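PDB 2HQB: transcriptional activator of comK gene from Bacillus halodurans, which probably acts as a membrane-attached lipoprotein of the BMP family that promotes expression of the competence gene comK and may bind a small ligand. Local coordinates for residues G45-S48 with E49-H53; N83-D87 with V88-S92. All coordinates share one frame; numbering follows the deposited sequence.

Interaction 1 (G45-S48 with E49-H53)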
ATOM      1  N   GLY A  45      18.083   8.134  -5.225  1.00 45.98           N
ATOM      2  CA  GLY A  45      18.988   7.320  -6.041  1.00 33.46           C
ATOM      3  C   GLY A  45      19.823   6.312  -5.272  1.00 42.24           C
ATOM      4  O   GLY A  45      20.824   5.811  -5.782  1.00 46.56           O
ATOM      5  N   VAL A  46      19.415   5.992  -4.046  1.00 43.32           N
ATOM      6  CA  VAL A  46      20.177   5.053  -3.236  1.00 44.97           C
ATOM      7  C   VAL A  46      19.840   3.683  -3.800  1.00 49.03           C
ATOM      8  O   VAL A  46      18.847   3.066  -3.427  1.00 50.88           O
ATOM      9  CB  VAL A  46      19.766   5.164  -1.742  1.00 51.30           C
ATOM     10  CG1 VAL A  46      20.858   4.602  -0.844  1.00 49.90           C
ATOM     11  CG2 VAL A  46      19.480   6.621  -1.377  1.00 38.82           C
ATOM     12  N   ASN A  47      20.677   3.205  -4.715  1.00 53.20           N
ATOM     13  CA  ASN A  47      20.420   1.923  -5.383  1.00 49.98           C
ATOM     14  C   ASN A  47      21.328   0.694  -5.088  1.00 46.84           C
ATOM     15  O   ASN A  47      21.204  -0.346  -5.739  1.00 41.46           O
ATOM     16  CB  ASN A  47      20.360   2.201  -6.887  1.00 43.27           C
ATOM     17  CG  ASN A  47      19.347   3.297  -7.243  1.00 38.26           C
ATOM     18  OD1 ASN A  47      19.597   4.126  -8.098  1.00 46.17           O
ATOM     19  ND2 ASN A  47      18.198   3.282  -6.599  1.00 54.44           N
ATOM     20  N   SER A  48      22.221   0.796  -4.111  1.00 42.24           N
ATOM     21  CA  SER A  48      23.076  -0.336  -3.780  1.00 44.35           C
ATOM     22  C   SER A  48      23.453  -0.315  -2.318  1.00 50.34           C
ATOM     23  O   SER A  48      23.353   0.723  -1.670  1.00 61.82           O
ATOM     24  CB  SER A  48      24.358  -0.289  -4.591  1.00 43.57           C
ATOM     25  OG  SER A  48      25.079   0.906  -4.344  1.00 54.52           O
ATOM     26  N   GLU A  49      23.892  -1.442  -1.779  1.00 44.57           N
ATOM     27  CA  GLU A  49      24.307  -1.421  -0.397  1.00 48.06           C
ATOM     28  C   GLU A  49      25.359  -0.303  -0.262  1.00 53.14           C
ATOM     29  O   GLU A  49      25.278   0.538   0.650  1.00 55.30           O
ATOM     30  CB  GLU A  49      24.897  -2.773   0.019  1.00 46.97           C
ATOM     31  CG  GLU A  49      25.083  -2.906   1.528  1.00 60.31           C
ATOM     32  CD  GLU A  49      25.203  -4.346   2.006  1.00 69.54           C
ATOM     33  OE1 GLU A  49      26.291  -4.939   1.831  1.00 74.95           O
ATOM     34  OE2 GLU A  49      24.204  -4.879   2.555  1.00 61.89           O
ATOM     35  N   GLN A  50      26.316  -0.289  -1.198  1.00 52.05           N
ATOM     36  CA  GLN A  50      27.406   0.684  -1.241  1.00 51.62           C
ATOM     37  C   GLN A  50      26.935   2.101  -0.950  1.00 50.60           C
ATOM     38  O   GLN A  50      27.345   2.708   0.043  1.00 48.68           O
ATOM     39  CB  GLN A  50      28.096   0.654  -2.616  1.00 60.91           C
ATOM     40  CG  GLN A  50      29.150   1.784  -2.831  1.00 75.92           C
ATOM     41  CD  GLN A  50      29.331   2.227  -4.312  1.00 84.40           C
ATOM     42  OE1 GLN A  50      28.394   2.755  -4.956  1.00 66.58           O
ATOM     43  NE2 GLN A  50      30.544   2.016  -4.845  1.00 79.70           N
ATOM     44  N   LYS A  51      26.073   2.617  -1.824  1.00 49.02           N
ATOM     45  CA  LYS A  51      25.555   3.970  -1.689  1.00 53.13           C
ATOM     46  C   LYS A  51      24.802   4.107  -0.386  1.00 59.37           C
ATOM     47  O   LYS A  51      24.975   5.084   0.340  1.00 65.07           O
ATOM     48  CB  LYS A  51      24.602   4.320  -2.837  1.00 47.30           C
ATOM     49  CG  LYS A  51      25.224   4.388  -4.219  1.00 72.56           C
ATOM     50  CD  LYS A  51      24.157   4.256  -5.318  1.00 81.08           C
ATOM     51  CE  LYS A  51      24.776   4.032  -6.696  1.00 82.78           C
ATOM     52  NZ  LYS A  51      23.777   3.467  -7.647  1.00 87.57           N
ATOM     53  N   ALA A  52      23.955   3.126  -0.097  1.00 58.39           N
ATOM     54  CA  ALA A  52      23.154   3.165   1.104  1.00 53.94           C
ATOM     55  C   ALA A  52      24.066   3.352   2.305  1.00 49.29           C
ATOM     56  O   ALA A  52      23.796   4.197   3.152  1.00 45.42           O
ATOM     57  CB  ALA A  52      22.319   1.885   1.227  1.00 54.57           C
ATOM     58  N   HIS A  53      25.152   2.590   2.371  1.00 48.89           N
ATOM     59  CA  HIS A  53      26.073   2.726   3.505  1.00 56.14           C
ATOM     60  C   HIS A  53      26.742   4.091   3.590  1.00 55.58           C
ATOM     61  O   HIS A  53      26.837   4.652   4.681  1.00 56.56           O
ATOM     62  CB  HIS A  53      27.159   1.646   3.500  1.00 52.85           C
ATOM     63  CG  HIS A  53      26.653   0.295   3.882  1.00 56.24           C
ATOM     64  ND1 HIS A  53      25.411   0.104   4.455  1.00 53.68           N
ATOM     65  CD2 HIS A  53      27.191  -0.936   3.727  1.00 54.86           C
ATOM     66  CE1 HIS A  53      25.203  -1.189   4.625  1.00 49.13           C
ATOM     67  NE2 HIS A  53      26.266  -1.840   4.191  1.00 56.16           N
TER
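Ser48 is the N-cap of helix 49-61, and its side chain and carbonyl group receive two successive amides from the first turn of that helix. The capping bond runs from Lys51 N to Ser48 OG, 3.2 Å long and almost straight, with an N-H...O angle of 177°. The serine torsion puts OG in place for it: with chi1 at 59°, OG sits between the backbone N and the carbonyl carbon and is turned onto the start of the helix. The second bond is the first i to i+4 link of the helix, from Ala52 N to Ser48 O at 2.9 Å. One amide is thus taken by a hydroxyl oxygen and the next by a carbonyl oxygen.

The Lys51 side chain runs back along the segment 45-48. It stays extended beyond CG, and its methylenes pass the cap; Lys51 CG comes within 3.5 Å of Ser48 OG, and Lys51 CD within 3.7 Å of Asn47 N. The ammonium end finishes beside Asn47, where Lys51 NZ is 3.7 Å from Asn47 CB.

On the buried side, Val46 sets its CG1 branch against Ala52. With chi1 at -159° that methyl lies anti to the backbone N, and it reaches the Ala52 side chain at 3.7 Å from CG1 to CB. Phe74 and Tyr77 of helix 73-79 touch Val46 and Ala52 respectively, while Glu49 OE2 is hydrogen-bonded to Thr80 OG1. Together, the serine N-cap and the valine packed on the first helical turn form a strand-to-helix junction of a Rossmann-like alpha/beta domain, consistent with a periplasmic-binding-protein fold.

Interaction 2 (N83-D87 with V88-S92)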
ATOM      1  N   ASN A  83      24.519  -2.241  13.516  1.00 66.26           N
ATOM      2  CA  ASN A  83      25.257  -2.506  14.746  1.00 63.80           C
ATOM      3  C   ASN A  83      26.407  -1.568  14.990  1.00 60.46           C
ATOM      4  O   ASN A  83      26.964  -1.564  16.076  1.00 65.71           O
ATOM      5  CB  ASN A  83      25.762  -3.949  14.796  1.00 55.93           C
ATOM      6  CG  ASN A  83      24.744  -4.883  15.379  1.00 62.32           C
ATOM      7  OD1 ASN A  83      24.072  -4.545  16.358  1.00 68.10           O
ATOM      8  ND2 ASN A  83      24.618  -6.070  14.793  1.00 62.63           N
ATOM      9  N   GLN A  84      26.786  -0.792  13.985  1.00 54.96           N
ATOM     10  CA  GLN A  84      27.864   0.164  14.173  1.00 54.45           C
ATOM     11  C   GLN A  84      27.290   1.545  14.410  1.00 55.93           C
ATOM     12  O   GLN A  84      28.021   2.522  14.495  1.00 60.46           O
ATOM     13  CB  GLN A  84      28.778   0.191  12.970  1.00 49.20           C
ATOM     14  CG  GLN A  84      28.069   0.208  11.678  1.00 58.15           C
ATOM     15  CD  GLN A  84      29.033   0.076  10.530  1.00 69.59           C
ATOM     16  OE1 GLN A  84      29.764   1.014  10.198  1.00 70.48           O
ATOM     17  NE2 GLN A  84      29.056  -1.102   9.922  1.00 72.54           N
ATOM     18  N   TYR A  85      25.968   1.609  14.521  1.00 49.90           N
ATOM     19  CA  TYR A  85      25.276   2.849  14.755  1.00 44.65           C
ATOM     20  C   TYR A  85      24.245   2.588  15.826  1.00 47.85           C
ATOM     21  O   TYR A  85      23.045   2.737  15.618  1.00 49.83           O
ATOM     22  CB  TYR A  85      24.609   3.304  13.487  1.00 33.38           C
ATOM     23  CG  TYR A  85      25.575   3.727  12.423  1.00 39.25           C
ATOM     24  CD1 TYR A  85      25.883   2.878  11.362  1.00 49.28           C
ATOM     25  CD2 TYR A  85      26.135   5.003  12.430  1.00 30.80           C
ATOM     26  CE1 TYR A  85      26.714   3.286  10.329  1.00 45.28           C
ATOM     27  CE2 TYR A  85      26.975   5.422  11.403  1.00 40.31           C
ATOM     28  CZ  TYR A  85      27.257   4.554  10.349  1.00 44.23           C
ATOM     29  OH  TYR A  85      28.058   4.950   9.302  1.00 45.65           O
ATOM     30  N   PRO A  86      24.708   2.206  17.011  1.00 50.48           N
ATOM     31  CA  PRO A  86      23.753   1.921  18.088  1.00 48.94           C
ATOM     32  C   PRO A  86      22.896   3.114  18.477  1.00 47.07           C
ATOM     33  O   PRO A  86      21.749   2.969  18.894  1.00 47.77           O
ATOM     34  CB  PRO A  86      24.656   1.411  19.213  1.00 39.99           C
ATOM     35  CG  PRO A  86      25.949   2.197  18.964  1.00 47.55           C
ATOM     36  CD  PRO A  86      26.109   2.145  17.477  1.00 46.91           C
ATOM     37  N   ASP A  87      23.468   4.296  18.313  1.00 49.52           N
ATOM     38  CA  ASP A  87      22.810   5.553  18.665  1.00 54.52           C
ATOM     39  C   ASP A  87      21.777   6.021  17.627  1.00 60.80           C
ATOM     40  O   ASP A  87      21.159   7.084  17.793  1.00 65.56           O
ATOM     41  CB  ASP A  87      23.896   6.630  18.861  1.00 48.56           C
ATOM     42  CG  ASP A  87      24.886   6.720  17.659  1.00 56.21           C
ATOM     43  OD1 ASP A  87      25.257   5.667  17.068  1.00 47.22           O
ATOM     44  OD2 ASP A  87      25.316   7.851  17.315  1.00 54.68           O
ATOM     45  N   VAL A  88      21.586   5.203  16.585  1.00 60.74           N
ATOM     46  CA  VAL A  88      20.703   5.480  15.444  1.00 50.33           C
ATOM     47  C   VAL A  88      19.735   4.336  15.202  1.00 51.18           C
ATOM     48  O   VAL A  88      20.139   3.177  15.194  1.00 55.00           O
ATOM     49  CB  VAL A  88      21.558   5.644  14.195  1.00 45.10           C
ATOM     50  CG1 VAL A  88      20.710   6.004  12.978  1.00 44.42           C
ATOM     51  CG2 VAL A  88      22.616   6.664  14.480  1.00 34.32           C
ATOM     52  N   HIS A  89      18.464   4.656  15.001  1.00 47.03           N
ATOM     53  CA  HIS A  89      17.446   3.643  14.754  1.00 49.56           C
ATOM     54  C   HIS A  89      17.122   3.538  13.257  1.00 51.52           C
ATOM     55  O   HIS A  89      17.031   4.550  12.550  1.00 50.81           O
ATOM     56  CB  HIS A  89      16.177   3.974  15.507  1.00 51.57           C
ATOM     57  CG  HIS A  89      15.233   2.823  15.612  1.00 61.37           C
ATOM     58  ND1 HIS A  89      15.433   1.779  16.488  1.00 61.08           N
ATOM     59  CD2 HIS A  89      14.087   2.545  14.950  1.00 62.63           C
ATOM     60  CE1 HIS A  89      14.449   0.910  16.366  1.00 58.88           C
ATOM     61  NE2 HIS A  89      13.618   1.352  15.439  1.00 64.77           N
ATOM     62  N   PHE A  90      16.915   2.314  12.783  1.00 44.78           N
ATOM     63  CA  PHE A  90      16.658   2.113  11.377  1.00 43.92           C
ATOM     64  C   PHE A  90      15.296   1.488  11.075  1.00 47.14           C
ATOM     65  O   PHE A  90      14.994   0.404  11.552  1.00 53.63           O
ATOM     66  CB  PHE A  90      17.767   1.242  10.779  1.00 33.92           C
ATOM     67  CG  PHE A  90      19.164   1.816  10.925  1.00 43.12           C
ATOM     68  CD1 PHE A  90      19.851   1.746  12.133  1.00 39.08           C
ATOM     69  CD2 PHE A  90      19.812   2.408   9.825  1.00 56.48           C
ATOM     70  CE1 PHE A  90      21.157   2.253  12.245  1.00 40.21           C
ATOM     71  CE2 PHE A  90      21.134   2.922   9.926  1.00 47.92           C
ATOM     72  CZ  PHE A  90      21.797   2.840  11.141  1.00 48.00           C
ATOM     73  N   VAL A  91      14.468   2.170  10.291  1.00 42.47           N
ATOM     74  CA  VAL A  91      13.175   1.618   9.917  1.00 42.46           C
ATOM     75  C   VAL A  91      13.220   1.301   8.421  1.00 44.80           C
ATOM     76  O   VAL A  91      13.746   2.075   7.625  1.00 45.55           O
ATOM     77  CB  VAL A  91      12.026   2.604  10.153  1.00 43.66           C
ATOM     78  CG1 VAL A  91      10.691   1.857  10.186  1.00 50.14           C
ATOM     79  CG2 VAL A  91      12.231   3.335  11.446  1.00 50.77           C
ATOM     80  N   SER A  92      12.701   0.144   8.038  1.00 42.92           N
ATOM     81  CA  SER A  92      12.683  -0.219   6.634  1.00 42.02           C
ATOM     82  C   SER A  92      11.235  -0.436   6.283  1.00 42.99           C
ATOM     83  O   SER A  92      10.410  -0.782   7.136  1.00 45.31           O
ATOM     84  CB  SER A  92      13.450  -1.528   6.375  1.00 47.42           C
ATOM     85  OG  SER A  92      12.587  -2.676   6.305  1.00 45.29           O
TER
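Tyr85 and Val88 close a type I beta turn through the bond from Val88 N to Tyr85 O, 3.0 Å long with an N-H...O angle of 153°. The donor stands well above the carbonyl plane of Tyr85. The tightly packed part is the inner side of this turn, where Tyr85 CB lies 3.9 Å from Val88 CB and 3.7 Å from Phe90 CZ. The second approach comes at the edge of the Phe90 ring, near its plane; Tyr85 O lies in that plane too, so the ring rim faces the turn. Phe90 gets there because CG is beside its backbone N (chi1 -59°), swinging the ring back toward Tyr85. Ile56 of helix 49-61 touches both aromatic side chains, and Val60 touches Val88.

The outer side is looser. Pro86 and Asp87 occupy the exposed corner, and the Asp87 carboxylate makes no hydrogen bond to the segment 88-92: it merely lies alongside Val88, with Asp87 OD1 3.8 Å from Val88 CG2. Beyond the turn, His89 and Val91 pair through backbone bonds with Ile67. The whole is a helix-to-strand connection, its turn leading directly into a strand of a parallel alpha/beta sheet.

Overall arrangement
Interactions 1 and 2 come in series along the chain, and their centres lie 16 Å apart on the same side of the chain's centre. Their nearest atoms are about 5 Å apart, so they do not touch directly. Helix 49-61 relates them: interaction 1 starts it, and further along it Lys57 meets Tyr85 of interaction 2. Helix 73-79 is a second common neighbour, with Phe78 against the Phe90 ring. Interaction 1 follows edge strand 39-43 and interaction 2 leads into strand 89-93 of the same parallel sheet, with strands 7-11 and 66-69 between them. As in related binding proteins, a ligand would probably lie in the cleft between the two domains.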